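PDB 1SQ1: chorismate synthase from Campylobacter jejuni, which catalyses the anti-1,4-elimination of the C-3 phosphate and the C-6 proR hydrogen from 5-enolpyruvylshikimate-3-phosphate to give chorismate, with reduced FMN as cofactor. Local coordinates for the interface of chains A and B. Coordinates in Å, arbitrary orientation; residue numbers count along the deposited sequence, not the author numbering. Chains: chain A/B, Chorismate synthase.

Three patches of one two-fold symmetric interface follow its course from the axis outward. Contact 1 lies on the axis, where helix 226-235 and strand 240-245 meet their own copies. Contact 2 lies about 17 Å from contact 1, and contact 3 about 24 Å from contact 1, between centres of C-alpha atoms. Contacts 2 and 3, about 8 Å apart, share A:Pro294 and B:Met254: the segment 251-259 of chain B runs along the loop of chain A predicted to bind FMN and on to residues 201-203. By symmetry off-axis patches occur twice, so this half of the homotetramer is joined at its centre and at both flanks.

Contact 1: the interface of chains A and B. Residues chain A 227-228, 231-232, 235, 243, 245; chain B 231-232, 235, 243.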
ATOM      1  N   ASP A 227       3.268  11.574  14.480  1.00 49.19           N
ATOM      2  CA  ASP A 227       4.454  11.199  15.255  1.00 49.48           C
ATOM      3  C   ASP A 227       4.991   9.849  14.754  1.00 48.83           C
ATOM      4  O   ASP A 227       6.203   9.692  14.573  1.00 50.18           O
ATOM      5  CB  ASP A 227       4.156  11.173  16.765  1.00 47.50           C
ATOM      6  CG  ASP A 227       2.846  10.516  17.087  1.00 48.28           C
ATOM      7  OD1 ASP A 227       2.437  10.534  18.265  1.00 47.89           O
ATOM      8  OD2 ASP A 227       2.219   9.985  16.153  1.00 49.79           O
ATOM      9  N   SER A 228       4.099   8.887  14.508  1.00 47.02           N
ATOM     10  CA  SER A 228       4.512   7.580  13.981  1.00 46.59           C
ATOM     11  C   SER A 228       5.365   7.781  12.731  1.00 47.55           C
ATOM     12  O   SER A 228       6.519   7.369  12.685  1.00 50.24           O
ATOM     13  CB  SER A 228       3.306   6.722  13.590  1.00 45.10           C
ATOM     14  OG  SER A 228       2.640   6.186  14.718  1.00 46.12           O
ATOM     15  N   ALA A 231       8.646   9.273  13.454  1.00 45.59           N
ATOM     16  CA  ALA A 231       9.517   8.332  14.140  1.00 45.35           C
ATOM     17  C   ALA A 231      10.099   7.319  13.176  1.00 45.71           C
ATOM     18  O   ALA A 231      11.262   6.926  13.291  1.00 47.64           O
ATOM     19  CB  ALA A 231       8.741   7.618  15.214  1.00 45.25           C
ATOM     20  N   HIS A 232       9.271   6.903  12.228  1.00 45.04           N
ATOM     21  CA  HIS A 232       9.631   5.923  11.217  1.00 44.83           C
ATOM     22  C   HIS A 232      10.666   6.503  10.254  1.00 44.42           C
ATOM     23  O   HIS A 232      11.682   5.862   9.960  1.00 45.29           O
ATOM     24  CB  HIS A 232       8.355   5.509  10.485  1.00 44.50           C
ATOM     25  CG  HIS A 232       8.537   4.463   9.433  1.00 45.12           C
ATOM     26  ND1 HIS A 232       9.379   4.636   8.352  1.00 47.71           N
ATOM     27  CD2 HIS A 232       7.887   3.296   9.214  1.00 44.78           C
ATOM     28  CE1 HIS A 232       9.225   3.624   7.509  1.00 45.35           C
ATOM     29  NE2 HIS A 232       8.324   2.804   8.011  1.00 46.14           N
HETATM   30  N   MSE A 235      14.049   7.362  12.698  1.00 52.30           N
HETATM   31  CA  MSE A 235      14.754   6.148  13.164  1.00 53.72           C
HETATM   32  C   MSE A 235      15.365   5.456  11.953  1.00 53.66           C
HETATM   33  O   MSE A 235      16.424   4.840  12.047  1.00 54.73           O
HETATM   34  CB  MSE A 235      13.789   5.155  13.835  1.00 57.07           C
HETATM   35  CG  MSE A 235      13.548   5.318  15.339  1.00 65.14           C
HETATM   36 SE   MSE A 235      15.066   4.895  16.458  1.00 71.20          SE
HETATM   37  CE  MSE A 235      15.957   3.705  15.232  1.00 74.84           C
ATOM     38  N   VAL A 243      14.632   8.703  19.208  1.00 48.72           N
ATOM     39  CA  VAL A 243      13.808   9.781  18.694  1.00 47.36           C
ATOM     40  C   VAL A 243      12.903  10.346  19.768  1.00 48.93           C
ATOM     41  O   VAL A 243      12.216   9.598  20.481  1.00 48.24           O
ATOM     42  CB  VAL A 243      12.923   9.302  17.575  1.00 46.30           C
ATOM     43  CG1 VAL A 243      12.077  10.441  17.079  1.00 48.08           C
ATOM     44  CG2 VAL A 243      13.769   8.729  16.471  1.00 45.18           C
ATOM     45  N   ILE A 245       9.938  13.440  20.895  1.00 50.09           N
ATOM     46  CA  ILE A 245       8.961  14.416  20.460  1.00 49.70           C
ATOM     47  C   ILE A 245       8.551  15.231  21.668  1.00 51.01           C
ATOM     48  O   ILE A 245       7.874  14.738  22.574  1.00 52.66           O
ATOM     49  CB  ILE A 245       7.730  13.747  19.826  1.00 49.52           C
ATOM     50  CG1 ILE A 245       8.147  13.036  18.531  1.00 48.08           C
ATOM     51  CG2 ILE A 245       6.662  14.790  19.549  1.00 48.62           C
ATOM     52  CD1 ILE A 245       7.029  12.365  17.808  1.00 45.24           C
TER
ATOM     53  N   ALA B 231       9.597   1.863  15.690  1.00 45.59           N
ATOM     54  CA  ALA B 231       9.436   3.237  16.138  1.00 45.35           C
ATOM     55  C   ALA B 231       8.049   3.760  15.818  1.00 45.71           C
ATOM     56  O   ALA B 231       7.451   4.498  16.604  1.00 47.64           O
ATOM     57  CB  ALA B 231      10.468   4.108  15.474  1.00 45.25           C
ATOM     58  N   HIS B 232       7.555   3.369  14.653  1.00 45.04           N
ATOM     59  CA  HIS B 232       6.251   3.771  14.155  1.00 44.83           C
ATOM     60  C   HIS B 232       5.139   3.145  14.997  1.00 44.42           C
ATOM     61  O   HIS B 232       4.202   3.834  15.416  1.00 45.29           O
ATOM     62  CB  HIS B 232       6.151   3.346  12.691  1.00 44.50           C
ATOM     63  CG  HIS B 232       4.880   3.728  12.002  1.00 45.12           C
ATOM     64  ND1 HIS B 232       3.641   3.312  12.449  1.00 47.71           N
ATOM     65  CD2 HIS B 232       4.658   4.362  10.828  1.00 44.78           C
ATOM     66  CE1 HIS B 232       2.716   3.665  11.568  1.00 45.35           C
ATOM     67  NE2 HIS B 232       3.311   4.299  10.578  1.00 46.14           N
HETATM   68  N   MSE B 235       5.737   4.716  18.912  1.00 52.30           N
HETATM   69  CA  MSE B 235       5.393   6.151  19.022  1.00 53.72           C
HETATM   70  C   MSE B 235       3.892   6.299  18.812  1.00 53.66           C
HETATM   71  O   MSE B 235       3.258   7.174  19.396  1.00 54.73           O
HETATM   72  CB  MSE B 235       6.104   6.988  17.946  1.00 57.07           C
HETATM   73  CG  MSE B 235       7.497   7.528  18.282  1.00 65.14           C
HETATM   74 SE   MSE B 235       7.531   8.899  19.644  1.00 71.20          SE
HETATM   75  CE  MSE B 235       5.727   9.532  19.410  1.00 74.84           C
ATOM     76  N   VAL B 243      11.168   7.047  22.009  1.00 48.72           N
ATOM     77  CA  VAL B 243      11.489   5.661  21.720  1.00 47.36           C
ATOM     78  C   VAL B 243      12.983   5.456  21.586  1.00 48.93           C
ATOM     79  O   VAL B 243      13.667   6.202  20.870  1.00 48.24           O
ATOM     80  CB  VAL B 243      10.863   5.218  20.425  1.00 46.30           C
ATOM     81  CG1 VAL B 243      11.228   3.785  20.153  1.00 48.08           C
ATOM     82  CG2 VAL B 243       9.371   5.397  20.497  1.00 45.18           C
TER
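B:Met235, a selenomethionine, lays its bent side chain over the helix of chain A that carries A:Asp227 and A:Ala231. Its CG rests on the methyl CB of A:Ala231, and the turns at chi2 (-69°) and chi3 (-25°) bring the terminal CE against A:Asp227 CB and A:Ile245 CD1 together, 3.5 Å from the latter. A:Met235 places its CG against B:Ala231 CB in the symmetric way, and the two alanine methyls lie side by side with their CB atoms 3.9 Å apart. A:Ser228 uses both side-chain atoms on B:His232. Its CB sits over the middle of the imidazole face, 3.6 Å from the ring centroid, while its hydroxyl OG gives a hydrogen bond of 2.9 Å to the backbone O of B:His232, 18° from the carbonyl plane. The rings of A:His232 and B:His232, steeply inclined to each other, come together at their CD2 corners, at 3.8 Å, each with the other residue's CB at its rim. A:His232 NE2 and B:His232 NE2 stay 5.8 Å apart. Beside the helices, A:Val243 and B:Val243 exchange paired N-to-O hydrogen bonds of 3.2 Å in an antiparallel bridge. Helix 226-235 thus packs on its symmetry mate, and strand 240-245 pairs antiparallel with its copy at Val243.

Contact 2: the interface of chains A and B. Residues chain A 204-205, 241, 292-294; chain B 251-252, 254, 259.
A:Gly204 and B:Met254 join the two chains through their backbones, the amide N of the glycine giving a nearly straight hydrogen bond of 3.0 Å to the selenomethionine O. Next to it, A:Ala205 N lies near B:Ser252 O, but its N-H points elsewhere and makes no bond there. The side-chain contacts centre on A:Lys293 and A:Pro294, both predicted to belong to the FMN site. The lysine has CG between its backbone N and carbonyl carbon (chi1 76°) and is extended from there, so that its aliphatic stem passes the side chain of B:Asn259 at about a right angle. The amide ND2 of the asparagine touches this stem at CD, 3.5 Å away, and also approaches CB. Lower on the same stem, A:Lys293 CB meets the methyl CB of B:Ala251 at 3.9 Å. The ring of A:Pro294 also crosses B:Asn259 at about a right angle, its CG 3.7 Å from the asparagine CB, and turns its CD towards the backbone O of B:Ala251. B:Ser252 brings its CB, rather than its hydroxyl, towards the carbonyl oxygens of A:Phe292 and A:Ala205, the nearer being A:Phe292 O at 3.4 Å. In the fold, the 3-10 helix 248-253 and short helix 256-259 of chain B lie against the end of strand 286-292, the loop after it and the start of strand 205-212 in chain A.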
ATOM      1  N   GLY A 204      29.140  10.287  18.518  1.00 63.80           N
ATOM      2  CA  GLY A 204      27.721  10.505  18.282  1.00 63.80           C
ATOM      3  C   GLY A 204      27.333  11.975  18.277  1.00 63.29           C
ATOM      4  O   GLY A 204      28.193  12.845  18.438  1.00 64.45           O
ATOM      5  N   ALA A 205      26.042  12.252  18.085  1.00 61.68           N
ATOM      6  CA  ALA A 205      25.521  13.624  18.060  1.00 59.47           C
ATOM      7  C   ALA A 205      24.001  13.671  18.263  1.00 57.50           C
ATOM      8  O   ALA A 205      23.303  12.710  17.955  1.00 56.75           O
ATOM      9  CB  ALA A 205      25.891  14.300  16.746  1.00 57.51           C
ATOM     10  N   LYS A 241      19.540   6.112  16.761  1.00 50.39           N
ATOM     11  CA  LYS A 241      19.181   5.124  17.769  1.00 50.74           C
ATOM     12  C   LYS A 241      18.103   5.599  18.762  1.00 50.84           C
ATOM     13  O   LYS A 241      17.680   4.848  19.650  1.00 50.99           O
ATOM     14  CB  LYS A 241      20.438   4.692  18.525  1.00 50.76           C
ATOM     15  CG  LYS A 241      21.559   4.164  17.634  1.00 49.76           C
ATOM     16  CD  LYS A 241      21.147   2.941  16.824  1.00 49.00           C
ATOM     17  CE  LYS A 241      20.713   1.773  17.692  1.00 45.90           C
ATOM     18  NZ  LYS A 241      20.347   0.640  16.804  1.00 45.93           N
ATOM     19  N   PHE A 292      21.978  10.619  17.007  1.00 51.93           N
ATOM     20  CA  PHE A 292      22.847   9.813  16.183  1.00 53.71           C
ATOM     21  C   PHE A 292      23.979   9.160  16.976  1.00 56.27           C
ATOM     22  O   PHE A 292      24.584   9.777  17.863  1.00 57.39           O
ATOM     23  CB  PHE A 292      23.452  10.667  15.076  1.00 51.81           C
ATOM     24  CG  PHE A 292      22.473  11.082  14.015  1.00 51.35           C
ATOM     25  CD1 PHE A 292      21.495  12.037  14.281  1.00 50.34           C
ATOM     26  CD2 PHE A 292      22.569  10.558  12.732  1.00 48.37           C
ATOM     27  CE1 PHE A 292      20.629  12.457  13.291  1.00 51.33           C
ATOM     28  CE2 PHE A 292      21.707  10.973  11.734  1.00 50.37           C
ATOM     29  CZ  PHE A 292      20.736  11.929  12.009  1.00 52.15           C
ATOM     30  N   LYS A 293      24.271   7.907  16.643  1.00 56.86           N
ATOM     31  CA  LYS A 293      25.345   7.184  17.308  1.00 57.55           C
ATOM     32  C   LYS A 293      26.623   7.476  16.540  1.00 58.68           C
ATOM     33  O   LYS A 293      26.577   8.019  15.432  1.00 59.23           O
ATOM     34  CB  LYS A 293      25.075   5.681  17.285  1.00 56.18           C
ATOM     35  CG  LYS A 293      25.340   5.007  15.940  1.00 54.41           C
ATOM     36  CD  LYS A 293      25.049   3.502  15.980  1.00 52.41           C
ATOM     37  CE  LYS A 293      25.411   2.836  14.655  1.00 53.31           C
ATOM     38  NZ  LYS A 293      25.369   1.357  14.760  1.00 54.76           N
ATOM     39  N   PRO A 294      27.782   7.142  17.124  1.00 59.43           N
ATOM     40  CA  PRO A 294      29.029   7.401  16.407  1.00 61.49           C
ATOM     41  C   PRO A 294      29.153   6.490  15.190  1.00 64.03           C
ATOM     42  O   PRO A 294      28.803   5.306  15.233  1.00 64.01           O
ATOM     43  CB  PRO A 294      30.100   7.132  17.461  1.00 60.00           C
ATOM     44  CG  PRO A 294      29.437   6.160  18.385  1.00 60.26           C
ATOM     45  CD  PRO A 294      28.052   6.715  18.504  1.00 58.51           C
TER
ATOM     46  N   ALA B 251      23.839   6.680  23.128  1.00 60.08           N
ATOM     47  CA  ALA B 251      24.763   6.367  22.062  1.00 60.06           C
ATOM     48  C   ALA B 251      25.238   7.665  21.435  1.00 60.14           C
ATOM     49  O   ALA B 251      26.299   7.700  20.834  1.00 62.79           O
ATOM     50  CB  ALA B 251      24.097   5.486  21.008  1.00 57.12           C
ATOM     51  N   SER B 252      24.473   8.741  21.583  1.00 60.51           N
ATOM     52  CA  SER B 252      24.870  10.003  20.964  1.00 62.23           C
ATOM     53  C   SER B 252      26.080  10.645  21.643  1.00 63.86           C
ATOM     54  O   SER B 252      26.827  11.405  21.019  1.00 63.98           O
ATOM     55  CB  SER B 252      23.698  10.982  20.964  1.00 61.82           C
ATOM     56  OG  SER B 252      23.387  11.408  22.275  1.00 62.69           O
HETATM   57  N   MSE B 254      28.540   8.829  22.989  1.00 68.86           N
HETATM   58  CA  MSE B 254      29.638   7.862  22.958  1.00 69.91           C
HETATM   59  C   MSE B 254      30.567   8.044  21.771  1.00 68.03           C
HETATM   60  O   MSE B 254      30.342   8.885  20.913  1.00 68.10           O
HETATM   61  CB  MSE B 254      29.077   6.435  22.925  1.00 73.93           C
HETATM   62  CG  MSE B 254      28.578   5.910  24.258  1.00 82.47           C
HETATM   63 SE   MSE B 254      27.530   4.277  24.054  1.00 99.93          SE
HETATM   64  CE  MSE B 254      28.932   2.942  24.076  1.00 96.36           C
ATOM     65  N   ASN B 259      30.876   2.140  21.150  1.00 79.54           N
ATOM     66  CA  ASN B 259      29.554   1.699  20.706  1.00 80.68           C
ATOM     67  C   ASN B 259      29.639   0.486  19.789  1.00 82.51           C
ATOM     68  O   ASN B 259      28.737  -0.351  19.756  1.00 81.87           O
ATOM     69  CB  ASN B 259      28.837   2.831  19.969  1.00 79.13           C
ATOM     70  CG  ASN B 259      27.339   2.764  20.133  1.00 76.85           C
ATOM     71  OD1 ASN B 259      26.837   2.711  21.250  1.00 77.04           O
ATOM     72  ND2 ASN B 259      26.618   2.770  19.026  1.00 75.97           N
TER

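Contact 3: the interface of chains A and B. Residues chain A 196, 201-203, 294; chain B 254-257.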
ATOM      1  N   ALA A 196      38.060  13.410  17.735  1.00 73.84           N
ATOM      2  CA  ALA A 196      37.548  12.107  17.336  1.00 75.16           C
ATOM      3  C   ALA A 196      38.118  11.689  15.980  1.00 76.39           C
ATOM      4  O   ALA A 196      38.332  10.500  15.730  1.00 77.21           O
ATOM      5  CB  ALA A 196      36.030  12.134  17.279  1.00 74.09           C
ATOM      6  N   ASP A 201      38.724   7.746  15.130  1.00 69.44           N
ATOM      7  CA  ASP A 201      37.555   7.233  15.838  1.00 68.59           C
ATOM      8  C   ASP A 201      36.367   8.098  15.420  1.00 68.88           C
ATOM      9  O   ASP A 201      36.511   8.996  14.586  1.00 69.32           O
ATOM     10  CB  ASP A 201      37.776   7.326  17.355  1.00 67.49           C
ATOM     11  CG  ASP A 201      36.859   6.407  18.143  1.00 68.58           C
ATOM     12  OD1 ASP A 201      36.908   6.465  19.398  1.00 66.37           O
ATOM     13  OD2 ASP A 201      36.101   5.628  17.510  1.00 67.50           O
ATOM     14  N   SER A 202      35.196   7.832  15.986  1.00 67.78           N
ATOM     15  CA  SER A 202      34.013   8.611  15.650  1.00 66.69           C
ATOM     16  C   SER A 202      33.304   9.029  16.932  1.00 66.85           C
ATOM     17  O   SER A 202      33.695   8.609  18.028  1.00 66.94           O
ATOM     18  CB  SER A 202      33.069   7.779  14.791  1.00 65.50           C
ATOM     19  OG  SER A 202      32.571   6.684  15.537  1.00 67.55           O
ATOM     20  N   VAL A 203      32.267   9.854  16.795  1.00 65.73           N
ATOM     21  CA  VAL A 203      31.498  10.327  17.946  1.00 64.97           C
ATOM     22  C   VAL A 203      30.044  10.586  17.587  1.00 64.20           C
ATOM     23  O   VAL A 203      29.753  11.056  16.494  1.00 64.25           O
ATOM     24  CB  VAL A 203      32.086  11.629  18.515  1.00 64.59           C
ATOM     25  CG1 VAL A 203      32.175  12.665  17.421  1.00 64.90           C
ATOM     26  CG2 VAL A 203      31.217  12.134  19.661  1.00 63.76           C
ATOM     27  N   PRO A 294      27.782   7.142  17.124  1.00 59.43           N
ATOM     28  CA  PRO A 294      29.029   7.401  16.407  1.00 61.49           C
ATOM     29  C   PRO A 294      29.153   6.490  15.190  1.00 64.03           C
ATOM     30  O   PRO A 294      28.803   5.306  15.233  1.00 64.01           O
ATOM     31  CB  PRO A 294      30.100   7.132  17.461  1.00 60.00           C
ATOM     32  CG  PRO A 294      29.437   6.160  18.385  1.00 60.26           C
ATOM     33  CD  PRO A 294      28.052   6.715  18.504  1.00 58.51           C
TER
HETATM   34  N   MSE B 254      28.540   8.829  22.989  1.00 68.86           N
HETATM   35  CA  MSE B 254      29.638   7.862  22.958  1.00 69.91           C
HETATM   36  C   MSE B 254      30.567   8.044  21.771  1.00 68.03           C
HETATM   37  O   MSE B 254      30.342   8.885  20.913  1.00 68.10           O
HETATM   38  CB  MSE B 254      29.077   6.435  22.925  1.00 73.93           C
HETATM   39  CG  MSE B 254      28.578   5.910  24.258  1.00 82.47           C
HETATM   40 SE   MSE B 254      27.530   4.277  24.054  1.00 99.93          SE
HETATM   41  CE  MSE B 254      28.932   2.942  24.076  1.00 96.36           C
ATOM     42  N   ARG B 255      31.629   7.255  21.739  1.00 67.97           N
ATOM     43  CA  ARG B 255      32.554   7.294  20.620  1.00 68.34           C
ATOM     44  C   ARG B 255      32.512   5.952  19.911  1.00 67.68           C
ATOM     45  O   ARG B 255      32.253   4.927  20.531  1.00 66.25           O
ATOM     46  CB  ARG B 255      33.972   7.570  21.091  1.00 68.91           C
ATOM     47  CG  ARG B 255      34.158   8.939  21.646  1.00 67.69           C
ATOM     48  CD  ARG B 255      35.563   9.383  21.395  1.00 67.09           C
ATOM     49  NE  ARG B 255      35.703  10.812  21.624  1.00 67.93           N
ATOM     50  CZ  ARG B 255      36.817  11.492  21.392  1.00 67.41           C
ATOM     51  NH1 ARG B 255      37.889  10.871  20.919  1.00 65.70           N
ATOM     52  NH2 ARG B 255      36.853  12.792  21.636  1.00 68.08           N
ATOM     53  N   GLY B 256      32.772   5.964  18.610  1.00 68.82           N
ATOM     54  CA  GLY B 256      32.751   4.732  17.844  1.00 71.24           C
ATOM     55  C   GLY B 256      33.434   3.558  18.530  1.00 72.81           C
ATOM     56  O   GLY B 256      32.924   2.432  18.504  1.00 73.27           O
ATOM     57  N   SER B 257      34.583   3.820  19.147  1.00 72.62           N
ATOM     58  CA  SER B 257      35.352   2.788  19.829  1.00 72.49           C
ATOM     59  C   SER B 257      34.654   2.164  21.035  1.00 73.75           C
ATOM     60  O   SER B 257      35.114   1.144  21.549  1.00 73.69           O
ATOM     61  CB  SER B 257      36.695   3.362  20.269  1.00 71.72           C
ATOM     62  OG  SER B 257      36.515   4.416  21.194  1.00 71.69           O
TER
HETATM   63  O   HOH W   1      38.799   8.426  20.762  1.00 58.01           O
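B:Ser257 and A:Asp201 meet tip to tip: the serine hydroxyl OG gives a hydrogen bond of 2.8 Å to the carboxylate OD1, on its syn side and 25° out of the carboxylate plane. The backbone N of B:Ser257 lies 2.9 Å from the other oxygen, OD2, in a weak, strongly bent bond. A:Asp201 reaches over with CG anti to its backbone N (chi1 -160°), presenting both oxygens to the start of helix 256-259. The start of this short helix may mildly favour a negative group. Alongside, B:Gly256 N gives a hydrogen bond of 2.9 Å to A:Ser202 O, approaching from well above the carbonyl plane, and A:Pro294 lays CB and CG over the same stretch, with CB 3.6 Å from B:Gly256 CA. In the next shell, A:Ser202 N holds A:Asp201 OD2 with a bond of 2.8 Å from above the carboxylate plane, which helps to fix its rotation. The extended side chain of B:Arg255 passes A:Ser202 O and sets its guanidinium face over A:Ala196 CB at the end of helix 186-198. Its NH1 reaches A:Asp201 OD1 through water 1, 2.6 Å from NH1, whereas the charged groups themselves remain 4.8 Å apart (NH1 to OD1). An antiparallel bridge between A:Val203 and B:Arg255 aligns the two loop segments. The site ties the outer flank of the subunit pair together beside A:Pro294, and may help to position the predicted FMN-site loop.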